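Local coordinates for protein beta-1,3-1,4-glucanase (Caldicellulosiruptor sp. F32, PDB 5H4R) that hydrolyses mixed-linkage beta-1,3-1,4-glucans as a family 5 glycoside hydrolase, and is here an engineered variant holding a cellulose-type oligosaccharide, at residues Leu237-Tyr242 / Asp252-Pro257; Trp198-Asn203 / Pro246-Ile251; Phe57-Glu62 / Thr74-Val79; Asp68-Glu73 / Ser115-Asp120. The protein carries 1 engineered substitution. One frame throughout, in Å; residues are numbered along the deposited sequence.

In the fold
The enzyme is a TIM barrel of eight parallel strands, and the four contacts form two touching pairs. Contact 3 opens first along the chain and contact 4 starts inside it: both use helix 72-75, their centres are 11 Å apart, and the carbonyl of F61 meets the hydroxyl of Y72. Contact 2 opens next and contact 1 starts inside it, again with centres 11 Å apart, where strand 237-240 is followed, after a short loop, by helix 247-250. The two pairs are separate: contacts 2 and 3 lie about 30 Å apart, centre to centre, and about 12 Å at their nearest atoms. Each of these two presents a tryptophan, W198 or W76, to bound glucose, so the sugar-binding cleft receives residues from both pairs.

Contact 1. Residues Leu237-Tyr242 / Asp252-Pro257; sequences LMVPGY and DEFKIP
V239 and F254 meet through apolar groups, the methyl CG2 of V239 standing 4.3 Å from F254 CZ, near the plane of the ring and at its edge. The same methyl reaches P257, with CG2 4.1 Å from CD of the proline, and the two side chains slide past each other in opposite directions. One branch of the valine therefore serves both partners. CG1 stands anti to the carbonyl carbon and CG2 between that carbon and the backbone N, and it is CG2 that faces both partners.

The second kind of contact sets the ring against backbone. F254 carries CG anti to its own backbone N (chi1 175°). Its CE1 comes within 3.7 Å of P240 O, again at the ring edge. G241 CA is 3.9 Å from F254 CE1 and lies obliquely to the ring. The carbonyl of P240 has its hydrogen-bonding partner elsewhere, in ND2 of N218.

All of this is buried packing between barrel strand 237-240 and the loop that leads on to strand 267-272. F254 also touches I269 and V239 touches I267 of that next strand, while P257 leans on Q219 and V222 of helix 205-226.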
# COMPACT_ATOMS: atom_id res chain seq x y z
N LEU A 237 11.23 3.72 -5.75
CA LEU A 237 9.93 3.72 -6.40
C LEU A 237 9.31 2.34 -6.27
O LEU A 237 9.99 1.34 -6.50
CB LEU A 237 10.06 4.07 -7.87
CG LEU A 237 10.87 5.29 -8.25
CD1 LEU A 237 11.00 5.39 -9.76
CD2 LEU A 237 10.21 6.53 -7.67
N MET A 238 8.03 2.29 -5.92
CA MET A 238 7.30 1.05 -5.77
C MET A 238 6.41 0.81 -6.97
O MET A 238 5.75 1.74 -7.43
CB MET A 238 6.46 1.08 -4.48
CG MET A 238 7.27 0.93 -3.20
SD MET A 238 6.31 1.28 -1.69
CE MET A 238 5.04 -0.01 -1.75
N VAL A 239 6.38 -0.43 -7.47
CA VAL A 239 5.51 -0.78 -8.58
C VAL A 239 4.78 -2.06 -8.25
O VAL A 239 5.39 -3.02 -7.75
CB VAL A 239 6.27 -0.94 -9.91
CG1 VAL A 239 6.84 0.40 -10.35
CG2 VAL A 239 7.34 -2.00 -9.78
N PRO A 240 3.47 -2.12 -8.54
CA PRO A 240 2.71 -3.36 -8.37
C PRO A 240 2.55 -4.11 -9.68
O PRO A 240 2.74 -3.52 -10.75
CB PRO A 240 1.35 -2.84 -7.89
CG PRO A 240 1.19 -1.63 -8.69
CD PRO A 240 2.56 -1.00 -8.81
N GLY A 241 2.09 -5.36 -9.57
CA GLY A 241 1.45 -6.05 -10.66
C GLY A 241 -0.07 -5.96 -10.57
O GLY A 241 -0.63 -5.19 -9.81
N TYR A 242 -0.72 -6.77 -11.40
CA TYR A 242 -2.18 -6.74 -11.48
C TYR A 242 -2.81 -6.87 -10.10
O TYR A 242 -2.52 -7.81 -9.35
CB TYR A 242 -2.66 -7.85 -12.41
CG TYR A 242 -4.11 -7.72 -12.80
CD1 TYR A 242 -5.12 -8.24 -11.98
CD2 TYR A 242 -4.48 -7.05 -13.96
CE1 TYR A 242 -6.46 -8.09 -12.34
CE2 TYR A 242 -5.80 -6.89 -14.33
CZ TYR A 242 -6.79 -7.43 -13.53
OH TYR A 242 -8.08 -7.26 -13.90
N ASP A 252 5.63 -14.96 -14.90
CA ASP A 252 6.77 -14.64 -15.76
C ASP A 252 6.53 -13.36 -16.54
O ASP A 252 7.48 -12.65 -16.90
CB ASP A 252 7.04 -15.79 -16.74
CG ASP A 252 7.52 -17.04 -16.05
OD1 ASP A 252 7.97 -16.97 -14.89
OD2 ASP A 252 7.48 -18.10 -16.72
N GLU A 253 5.26 -13.05 -16.83
CA GLU A 253 4.94 -11.92 -17.68
C GLU A 253 5.12 -10.57 -16.99
O GLU A 253 5.13 -9.55 -17.69
CB GLU A 253 3.49 -12.04 -18.18
CG GLU A 253 3.31 -13.15 -19.21
CD GLU A 253 3.00 -14.51 -18.61
OE1 GLU A 253 3.10 -14.68 -17.38
OE2 GLU A 253 2.68 -15.42 -19.40
N PHE A 254 5.27 -10.53 -15.67
CA PHE A 254 5.51 -9.28 -14.98
C PHE A 254 6.93 -8.81 -15.27
O PHE A 254 7.87 -9.61 -15.26
CB PHE A 254 5.31 -9.44 -13.47
CG PHE A 254 5.67 -8.21 -12.70
CD1 PHE A 254 4.82 -7.13 -12.68
CD2 PHE A 254 6.87 -8.13 -12.01
CE1 PHE A 254 5.15 -5.97 -11.98
CE2 PHE A 254 7.21 -6.97 -11.34
CZ PHE A 254 6.37 -5.90 -11.33
N LYS A 255 7.09 -7.51 -15.54
CA LYS A 255 8.40 -6.96 -15.85
C LYS A 255 8.74 -5.83 -14.89
O LYS A 255 7.96 -4.87 -14.75
CB LYS A 255 8.45 -6.43 -17.29
CG LYS A 255 8.26 -7.48 -18.35
CD LYS A 255 8.28 -6.83 -19.72
CE LYS A 255 8.11 -7.85 -20.83
NZ LYS A 255 7.95 -7.20 -22.16
N ILE A 256 9.89 -5.94 -14.23
CA ILE A 256 10.39 -4.79 -13.48
C ILE A 256 10.82 -3.72 -14.48
O ILE A 256 11.58 -4.03 -15.41
CB ILE A 256 11.56 -5.19 -12.59
CG1 ILE A 256 11.15 -6.24 -11.56
CG2 ILE A 256 12.12 -3.93 -11.86
CD1 ILE A 256 12.33 -6.81 -10.80
N PRO A 257 10.35 -2.47 -14.35
CA PRO A 257 10.75 -1.43 -15.30
C PRO A 257 12.25 -1.23 -15.34
O PRO A 257 12.93 -1.33 -14.32
CB PRO A 257 10.06 -0.16 -14.78
CG PRO A 257 9.07 -0.60 -13.84
CD PRO A 257 9.41 -1.98 -13.34

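Contact 2. Residues Trp198-Asn203 / Pro246-Ile251; sequences WWLDMN and PEYVLI. With BGC (beta-D-glucopyranose), chain B.
L200 overlaps one face of the Y248 ring: its CD1 sits 3.8 Å from the ring centroid and only 10° off the normal, a CH-pi contact over the centre. The leucine CG, anti to the carbonyl carbon (chi1 -60°), lies over the same face, and CB also touches the phenol, 3.8 Å from Y248 CZ. On the opposite face of the ring lies CB of E247, displaced toward the rim, so the aromatic group is held between its own helix and the 198-203 loop.

The phenol oxygen is gripped as well. L200 N donates to Y248 OH over 2.8 Å in a nearly straight bond, with an angle of 168° at the hydrogen. A water in the ring plane, at the edge, lies 2.7 Å from Y248 OH and donates to L200 O. Both backbone polar groups of L200 are thus tied to the tyrosine, one directly and one through the water. W199 flanks the same oxygen, its CD1 3.7 Å from Y248 OH.

Further along, M202 and I251 cross at about a right angle, M202 CE touching I251 CD1 at 4.1 Å. D201 OD1 accepts from N203 N in an Asx turn.

At the other end of the loop, W198 starts off away from the 246-251 segment, and its indole lays one face against the glucose of chain B, CH2 being 3.8 Å from C1. Engineered Q188 hydrogen-bonds the sugar through NE2. The chemistry implies a loop fixed at its backbone by a phenol whose two ring faces are packed by L200 and E247, next to a tryptophan offering a flat apolar platform to the glycan.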
# COMPACT_ATOMS: atom_id res chain seq x y z
N TRP A 198 -10.26 -9.35 -9.95
CA TRP A 198 -9.35 -9.80 -8.90
C TRP A 198 -8.63 -11.10 -9.22
O TRP A 198 -7.90 -11.61 -8.36
CB TRP A 198 -10.11 -9.97 -7.57
CG TRP A 198 -10.80 -8.70 -7.14
CD1 TRP A 198 -12.15 -8.46 -7.14
CD2 TRP A 198 -10.19 -7.48 -6.68
NE1 TRP A 198 -12.41 -7.20 -6.68
CE2 TRP A 198 -11.22 -6.56 -6.43
CE3 TRP A 198 -8.86 -7.08 -6.49
CZ2 TRP A 198 -10.98 -5.27 -5.94
CZ3 TRP A 198 -8.62 -5.79 -6.02
CH2 TRP A 198 -9.68 -4.90 -5.75
N TRP A 199 -8.80 -11.65 -10.42
CA TRP A 199 -8.21 -12.93 -10.78
C TRP A 199 -7.98 -12.93 -12.28
O TRP A 199 -8.82 -12.45 -13.04
CB TRP A 199 -9.15 -14.06 -10.38
CG TRP A 199 -8.74 -15.40 -10.91
CD1 TRP A 199 -7.81 -16.25 -10.38
CD2 TRP A 199 -9.25 -16.04 -12.08
NE1 TRP A 199 -7.71 -17.38 -11.15
CE2 TRP A 199 -8.59 -17.28 -12.20
CE3 TRP A 199 -10.21 -15.69 -13.04
CZ2 TRP A 199 -8.86 -18.17 -13.24
CZ3 TRP A 199 -10.48 -16.57 -14.06
CH2 TRP A 199 -9.80 -17.80 -14.16
N LEU A 200 -6.84 -13.47 -12.70
CA LEU A 200 -6.52 -13.59 -14.11
C LEU A 200 -6.50 -15.04 -14.57
O LEU A 200 -6.08 -15.94 -13.85
CB LEU A 200 -5.15 -12.98 -14.40
CG LEU A 200 -5.00 -11.51 -14.09
CD1 LEU A 200 -3.59 -11.07 -14.44
CD2 LEU A 200 -6.02 -10.68 -14.84
N ASP A 201 -6.96 -15.23 -15.80
CA ASP A 201 -6.70 -16.42 -16.59
C ASP A 201 -5.66 -16.02 -17.64
O ASP A 201 -5.99 -15.31 -18.59
CB ASP A 201 -8.00 -16.90 -17.23
CG ASP A 201 -7.82 -18.09 -18.14
OD1 ASP A 201 -6.68 -18.53 -18.36
OD2 ASP A 201 -8.85 -18.59 -18.65
N MET A 202 -4.42 -16.45 -17.45
CA MET A 202 -3.36 -15.98 -18.33
C MET A 202 -3.38 -16.67 -19.69
O MET A 202 -2.52 -16.36 -20.53
CB MET A 202 -2.00 -16.16 -17.66
CG MET A 202 -1.74 -15.13 -16.54
SD MET A 202 -1.86 -13.42 -17.10
CE MET A 202 -0.38 -13.27 -18.13
N ASN A 203 -4.32 -17.57 -19.93
CA ASN A 203 -4.60 -18.06 -21.28
C ASN A 203 -5.57 -17.15 -22.04
O ASN A 203 -5.74 -17.32 -23.25
CB ASN A 203 -5.20 -19.48 -21.23
CG ASN A 203 -4.22 -20.51 -20.72
OD1 ASN A 203 -3.02 -20.43 -20.96
ND2 ASN A 203 -4.74 -21.49 -20.00
N PRO A 246 0.26 -10.65 -4.98
CA PRO A 246 1.54 -11.37 -5.11
C PRO A 246 1.60 -12.21 -6.37
O PRO A 246 2.65 -12.27 -7.05
CB PRO A 246 1.60 -12.23 -3.85
CG PRO A 246 0.55 -11.68 -2.93
CD PRO A 246 -0.47 -10.99 -3.75
N GLU A 247 0.49 -12.87 -6.72
CA GLU A 247 0.48 -13.79 -7.84
C GLU A 247 0.90 -13.11 -9.13
O GLU A 247 1.50 -13.75 -10.00
CB GLU A 247 -0.90 -14.41 -8.02
CG GLU A 247 -1.23 -15.45 -6.97
CD GLU A 247 -1.64 -14.88 -5.63
OE1 GLU A 247 -1.85 -13.66 -5.48
OE2 GLU A 247 -1.76 -15.69 -4.69
N TYR A 248 0.59 -11.82 -9.29
CA TYR A 248 0.75 -11.19 -10.59
C TYR A 248 2.02 -10.35 -10.67
O TYR A 248 2.28 -9.73 -11.70
CB TYR A 248 -0.53 -10.40 -10.95
CG TYR A 248 -1.70 -11.36 -10.94
CD1 TYR A 248 -1.59 -12.62 -11.53
CD2 TYR A 248 -2.90 -11.03 -10.31
CE1 TYR A 248 -2.65 -13.54 -11.48
CE2 TYR A 248 -3.95 -11.94 -10.26
CZ TYR A 248 -3.81 -13.18 -10.83
OH TYR A 248 -4.85 -14.09 -10.76
N VAL A 249 2.86 -10.40 -9.63
CA VAL A 249 4.28 -10.12 -9.82
C VAL A 249 5.08 -11.41 -9.88
O VAL A 249 6.25 -11.36 -10.31
CB VAL A 249 4.85 -9.20 -8.72
CG1 VAL A 249 4.28 -7.78 -8.88
CG2 VAL A 249 4.60 -9.76 -7.34
N LEU A 250 4.49 -12.55 -9.51
CA LEU A 250 5.18 -13.83 -9.57
C LEU A 250 5.12 -14.45 -10.95
O LEU A 250 6.01 -15.24 -11.30
CB LEU A 250 4.60 -14.77 -8.51
CG LEU A 250 4.92 -14.36 -7.06
CD1 LEU A 250 4.08 -15.20 -6.08
CD2 LEU A 250 6.40 -14.47 -6.74
N ILE A 251 4.10 -14.12 -11.75
CA ILE A 251 4.03 -14.61 -13.12
C ILE A 251 5.24 -14.14 -13.92
O ILE A 251 5.79 -13.05 -13.69
CB ILE A 251 2.73 -14.18 -13.82
CG1 ILE A 251 2.56 -12.67 -13.79
CG2 ILE A 251 1.51 -14.91 -13.20
CD1 ILE A 251 1.34 -12.15 -14.59
C2 BGC B . -11.00 -5.92 -1.81
C3 BGC B . -10.50 -4.48 -1.90
C4 BGC B . -9.08 -4.38 -1.34
C5 BGC B . -8.18 -5.39 -2.05
C6 BGC B . -6.82 -5.67 -1.38
C1 BGC B . -10.04 -6.85 -2.56
O1 BGC B . -10.39 -8.24 -2.43
O2 BGC B . -12.32 -5.96 -2.37
O3 BGC B . -11.36 -3.63 -1.16
O4 BGC B . -8.70 -3.01 -1.59
O5 BGC B . -8.77 -6.67 -1.96
O6 BGC B . -6.16 -6.81 -2.00
O HOH W 1 -4.41 -16.45 -11.90

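Contact 3. Residues Phe57-Glu62 / Thr74-Val79; sequences FDAAFE and TAWCGV. With BGC (beta-D-glucopyranose), chain C.
A59 and W76 make the main contact, the alanine lying over one face of the indole with CB 3.5 Å from W76 CD2. Its CA sits 3.7 Å from the centroid of the six-membered ring, 12° off the normal, a CH-pi arrangement. A60 N covers the same face, offset toward the rim. W76 has CG anti to the carbonyl carbon (chi1 -70°), which sets CG beside the backbone N; the indole then lies against the 57-62 loop. On the opposite face the glucose of chain C settles, its C5 3.6 Å above the plane and over the centre, so the indole is sandwiched between A59-A60 and the sugar.

F61 takes a less usual conformer, with CG between the backbone N and the carbonyl carbon (chi1 47°), the crowded position. Its ring slides past W76 in the opposite direction, planes near parallel but barely overlapping, and CE2 approaches W76 NE1 to 3.6 Å. At the ring edge, in plane, F61 CZ meets A75 CB at 3.6 Å.

The loop follows barrel strand 50-53; A75 lies in short helix 72-75 and W76 follows it. F57 packs on helix 116-131, F61 also meets Y72 in the short helix, and W76 touches N55 just after the strand.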
# COMPACT_ATOMS: atom_id res chain seq x y z
N PHE A 57 -7.06 10.77 2.06
CA PHE A 57 -6.94 11.38 0.73
C PHE A 57 -7.32 10.43 -0.40
O PHE A 57 -7.46 10.88 -1.55
CB PHE A 57 -5.52 11.88 0.53
CG PHE A 57 -5.16 12.98 1.48
CD1 PHE A 57 -5.67 14.26 1.31
CD2 PHE A 57 -4.35 12.74 2.56
CE1 PHE A 57 -5.33 15.30 2.19
CE2 PHE A 57 -4.04 13.74 3.45
CZ PHE A 57 -4.52 15.02 3.26
N ASP A 58 -7.51 9.16 -0.09
CA ASP A 58 -7.96 8.16 -1.06
C ASP A 58 -9.47 8.12 -1.25
O ASP A 58 -9.95 7.48 -2.19
CB ASP A 58 -7.48 6.75 -0.66
CG ASP A 58 -7.62 6.43 0.83
OD1 ASP A 58 -7.20 7.25 1.69
OD2 ASP A 58 -8.16 5.34 1.14
N ALA A 59 -10.25 8.80 -0.41
CA ALA A 59 -11.69 8.83 -0.59
C ALA A 59 -12.02 9.43 -1.95
O ALA A 59 -11.42 10.41 -2.39
CB ALA A 59 -12.35 9.63 0.53
N ALA A 60 -12.94 8.79 -2.65
CA ALA A 60 -13.24 9.18 -4.02
C ALA A 60 -14.65 8.73 -4.34
O ALA A 60 -15.03 7.60 -4.03
CB ALA A 60 -12.24 8.58 -4.99
N PHE A 61 -15.41 9.62 -4.97
CA PHE A 61 -16.79 9.38 -5.33
C PHE A 61 -17.27 10.57 -6.13
O PHE A 61 -16.69 11.66 -6.07
CB PHE A 61 -17.66 9.16 -4.08
CG PHE A 61 -17.44 10.16 -2.99
CD1 PHE A 61 -18.14 11.36 -2.98
CD2 PHE A 61 -16.57 9.89 -1.96
CE1 PHE A 61 -17.95 12.28 -1.97
CE2 PHE A 61 -16.37 10.80 -0.93
CZ PHE A 61 -17.07 12.00 -0.94
N GLU A 62 -18.34 10.36 -6.88
CA GLU A 62 -18.99 11.42 -7.64
C GLU A 62 -20.04 12.14 -6.80
O GLU A 62 -20.48 11.67 -5.75
CB GLU A 62 -19.64 10.82 -8.89
CG GLU A 62 -18.67 10.07 -9.78
CD GLU A 62 -19.36 9.41 -10.96
OE1 GLU A 62 -20.60 9.24 -10.92
OE2 GLU A 62 -18.65 9.07 -11.94
N THR A 74 -11.89 14.05 4.66
CA THR A 74 -12.61 13.59 5.84
C THR A 74 -13.94 12.93 5.54
O THR A 74 -14.63 12.50 6.46
CB THR A 74 -12.81 14.76 6.81
OG1 THR A 74 -13.50 15.84 6.15
CG2 THR A 74 -11.47 15.26 7.28
N ALA A 75 -14.31 12.83 4.26
CA ALA A 75 -15.62 12.29 3.91
C ALA A 75 -15.82 10.87 4.44
O ALA A 75 -16.95 10.48 4.78
CB ALA A 75 -15.79 12.29 2.40
N TRP A 76 -14.77 10.05 4.45
CA TRP A 76 -14.85 8.68 4.91
C TRP A 76 -14.34 8.52 6.34
O TRP A 76 -15.03 7.90 7.16
CB TRP A 76 -14.09 7.76 3.95
CG TRP A 76 -14.76 7.59 2.59
CD1 TRP A 76 -15.93 8.14 2.16
CD2 TRP A 76 -14.25 6.82 1.49
NE1 TRP A 76 -16.20 7.74 0.87
CE2 TRP A 76 -15.18 6.93 0.43
CE3 TRP A 76 -13.10 6.04 1.30
CZ2 TRP A 76 -14.99 6.30 -0.79
CZ3 TRP A 76 -12.92 5.42 0.08
CH2 TRP A 76 -13.86 5.55 -0.94
N CYS A 77 -13.17 9.08 6.67
CA CYS A 77 -12.58 8.83 7.99
C CYS A 77 -13.12 9.77 9.06
O CYS A 77 -13.01 9.45 10.25
CB CYS A 77 -11.06 8.98 7.93
SG CYS A 77 -10.48 10.65 7.59
N GLY A 78 -13.70 10.90 8.66
CA GLY A 78 -14.40 11.80 9.54
C GLY A 78 -13.56 12.72 10.39
O GLY A 78 -14.12 13.41 11.25
N VAL A 79 -12.24 12.71 10.24
CA VAL A 79 -11.35 13.47 11.13
C VAL A 79 -10.22 14.05 10.29
O VAL A 79 -9.55 13.31 9.58
CB VAL A 79 -10.77 12.60 12.26
CG1 VAL A 79 -9.87 13.42 13.19
CG2 VAL A 79 -11.86 11.91 13.07
C2 BGC C . -17.15 2.09 0.99
C3 BGC C . -18.06 3.31 0.93
C4 BGC C . -18.01 3.98 2.29
C5 BGC C . -16.55 4.24 2.71
C6 BGC C . -16.48 4.93 4.05
C1 BGC C . -15.75 2.45 1.49
O2 BGC C . -17.09 1.57 -0.34
O3 BGC C . -19.41 2.90 0.64
O4 BGC C . -18.71 5.22 2.15
O5 BGC C . -15.88 2.98 2.80
O6 BGC C . -17.09 4.09 5.01

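Contact 4. Residues Asp68-Glu73 / Ser115-Asp120; sequences DELLYE and SKRWLD
D68 and R117 form a salt bridge joining the loop that precedes helix 72-75 to helix 116-131 on the outside of the TIM barrel. R117 grips end-on, NH1 and NH2 both going to D68 OD1, with NH1 at 2.9 Å; a weak bond runs from NH2 to OD2. D68 OD1 lies in the guanidinium plane, while the carboxylate plane is turned 41° from it. L70 CD1 comes over one face of the guanidinium, 3.3 Å from R117 NH2. Alongside, S115 OG donates to E69 OE2 over 2.5 Å, from above the carboxylate plane. L70 CD2 and Y72 CB also pack on W118.

What positions these groups lies one step out. D68 OD1 also accepts from L70 N in an Asx turn, so three donors converge on one oxygen. S115 is the N-cap of helix 116-131, its OG accepting from W118 N. The E69 chain, extended beyond CG, carries its carboxylate to S115, and E69 OE1 is hydrogen-bonded to ND1 of H106, whose ring stacks on W118. Lastly, a water donates to E69 OE2 at 2.6 Å and accepts from R117 NH1 at 2.7 Å.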
# COMPACT_ATOMS: atom_id res chain seq x y z
N ASP A 68 -16.26 22.40 -0.97
CA ASP A 68 -14.82 22.45 -0.78
C ASP A 68 -14.21 21.07 -1.03
O ASP A 68 -14.43 20.13 -0.26
CB ASP A 68 -14.52 22.91 0.65
CG ASP A 68 -13.04 23.18 0.89
OD1 ASP A 68 -12.19 22.76 0.07
OD2 ASP A 68 -12.73 23.81 1.93
N GLU A 69 -13.41 20.93 -2.11
CA GLU A 69 -12.84 19.63 -2.45
C GLU A 69 -11.94 19.09 -1.34
O GLU A 69 -11.69 17.89 -1.32
CB GLU A 69 -12.03 19.71 -3.75
CG GLU A 69 -10.71 20.44 -3.61
CD GLU A 69 -9.99 20.56 -4.91
OE1 GLU A 69 -9.76 19.51 -5.56
OE2 GLU A 69 -9.64 21.69 -5.29
N LEU A 70 -11.44 19.93 -0.44
CA LEU A 70 -10.61 19.41 0.63
C LEU A 70 -11.40 18.51 1.58
O LEU A 70 -10.80 17.69 2.28
CB LEU A 70 -9.96 20.55 1.40
CG LEU A 70 -8.94 21.41 0.65
CD1 LEU A 70 -8.15 22.24 1.65
CD2 LEU A 70 -8.00 20.57 -0.16
N LEU A 71 -12.73 18.61 1.59
CA LEU A 71 -13.54 17.74 2.44
C LEU A 71 -13.52 16.29 1.98
O LEU A 71 -13.98 15.42 2.73
CB LEU A 71 -14.98 18.29 2.50
CG LEU A 71 -15.07 19.65 3.20
CD1 LEU A 71 -16.45 20.27 3.06
CD2 LEU A 71 -14.71 19.53 4.66
N TYR A 72 -12.96 15.97 0.81
CA TYR A 72 -12.70 14.57 0.50
C TYR A 72 -11.80 13.94 1.56
O TYR A 72 -11.94 12.76 1.86
CB TYR A 72 -12.08 14.41 -0.89
CG TYR A 72 -13.10 14.31 -2.01
CD1 TYR A 72 -13.70 13.09 -2.33
CD2 TYR A 72 -13.50 15.43 -2.72
CE1 TYR A 72 -14.64 13.00 -3.36
CE2 TYR A 72 -14.43 15.35 -3.72
CZ TYR A 72 -15.01 14.14 -4.04
OH TYR A 72 -15.94 14.12 -5.07
N GLU A 73 -10.88 14.72 2.14
CA GLU A 73 -9.98 14.17 3.14
C GLU A 73 -10.72 13.51 4.30
O GLU A 73 -10.22 12.56 4.91
CB GLU A 73 -9.07 15.28 3.70
CG GLU A 73 -8.01 14.74 4.69
CD GLU A 73 -7.20 15.82 5.40
OE1 GLU A 73 -7.23 17.00 5.00
OE2 GLU A 73 -6.55 15.46 6.42
N SER A 115 -5.55 20.21 -8.81
CA SER A 115 -5.91 21.35 -7.99
C SER A 115 -4.79 21.71 -7.03
O SER A 115 -4.30 20.85 -6.29
CB SER A 115 -7.18 21.04 -7.19
OG SER A 115 -7.21 21.83 -6.01
N LYS A 116 -4.38 22.97 -7.07
CA LYS A 116 -3.32 23.42 -6.17
C LYS A 116 -3.69 23.22 -4.71
O LYS A 116 -2.85 22.82 -3.90
CB LYS A 116 -2.98 24.88 -6.44
CG LYS A 116 -1.77 25.35 -5.65
CD LYS A 116 -1.41 26.80 -6.00
CE LYS A 116 -0.24 27.30 -5.15
NZ LYS A 116 -0.55 27.29 -3.69
N ARG A 117 -4.95 23.51 -4.33
CA ARG A 117 -5.33 23.39 -2.93
C ARG A 117 -5.20 21.95 -2.46
O ARG A 117 -4.75 21.68 -1.35
CB ARG A 117 -6.76 23.90 -2.70
CG ARG A 117 -6.84 25.40 -2.81
CD ARG A 117 -8.24 25.90 -2.53
NE ARG A 117 -8.64 25.72 -1.14
CZ ARG A 117 -9.64 24.93 -0.73
NH1 ARG A 117 -10.36 24.24 -1.59
NH2 ARG A 117 -9.93 24.86 0.56
N TRP A 118 -5.54 21.01 -3.33
CA TRP A 118 -5.45 19.60 -2.97
C TRP A 118 -4.00 19.16 -2.81
O TRP A 118 -3.64 18.53 -1.80
CB TRP A 118 -6.16 18.77 -4.03
CG TRP A 118 -6.19 17.29 -3.75
CD1 TRP A 118 -5.50 16.33 -4.42
CD2 TRP A 118 -6.97 16.61 -2.76
NE1 TRP A 118 -5.80 15.09 -3.90
CE2 TRP A 118 -6.70 15.24 -2.88
CE3 TRP A 118 -7.89 17.03 -1.78
CZ2 TRP A 118 -7.30 14.27 -2.06
CZ3 TRP A 118 -8.47 16.07 -0.96
CH2 TRP A 118 -8.18 14.71 -1.12
N LEU A 119 -3.16 19.47 -3.79
CA LEU A 119 -1.76 19.07 -3.70
C LEU A 119 -1.06 19.75 -2.53
O LEU A 119 -0.26 19.12 -1.83
CB LEU A 119 -1.06 19.38 -5.02
CG LEU A 119 0.40 18.92 -5.15
CD1 LEU A 119 0.57 17.43 -4.88
CD2 LEU A 119 0.87 19.25 -6.54
N ASP A 120 -1.39 21.02 -2.27
CA ASP A 120 -0.87 21.72 -1.10
C ASP A 120 -1.24 21.00 0.20
O ASP A 120 -0.41 20.88 1.11
CB ASP A 120 -1.42 23.15 -1.03
CG ASP A 120 -0.87 24.09 -2.10
OD1 ASP A 120 0.06 23.75 -2.86
OD2 ASP A 120 -1.37 25.24 -2.15
O HOH W 2 -10.38 23.94 -4.26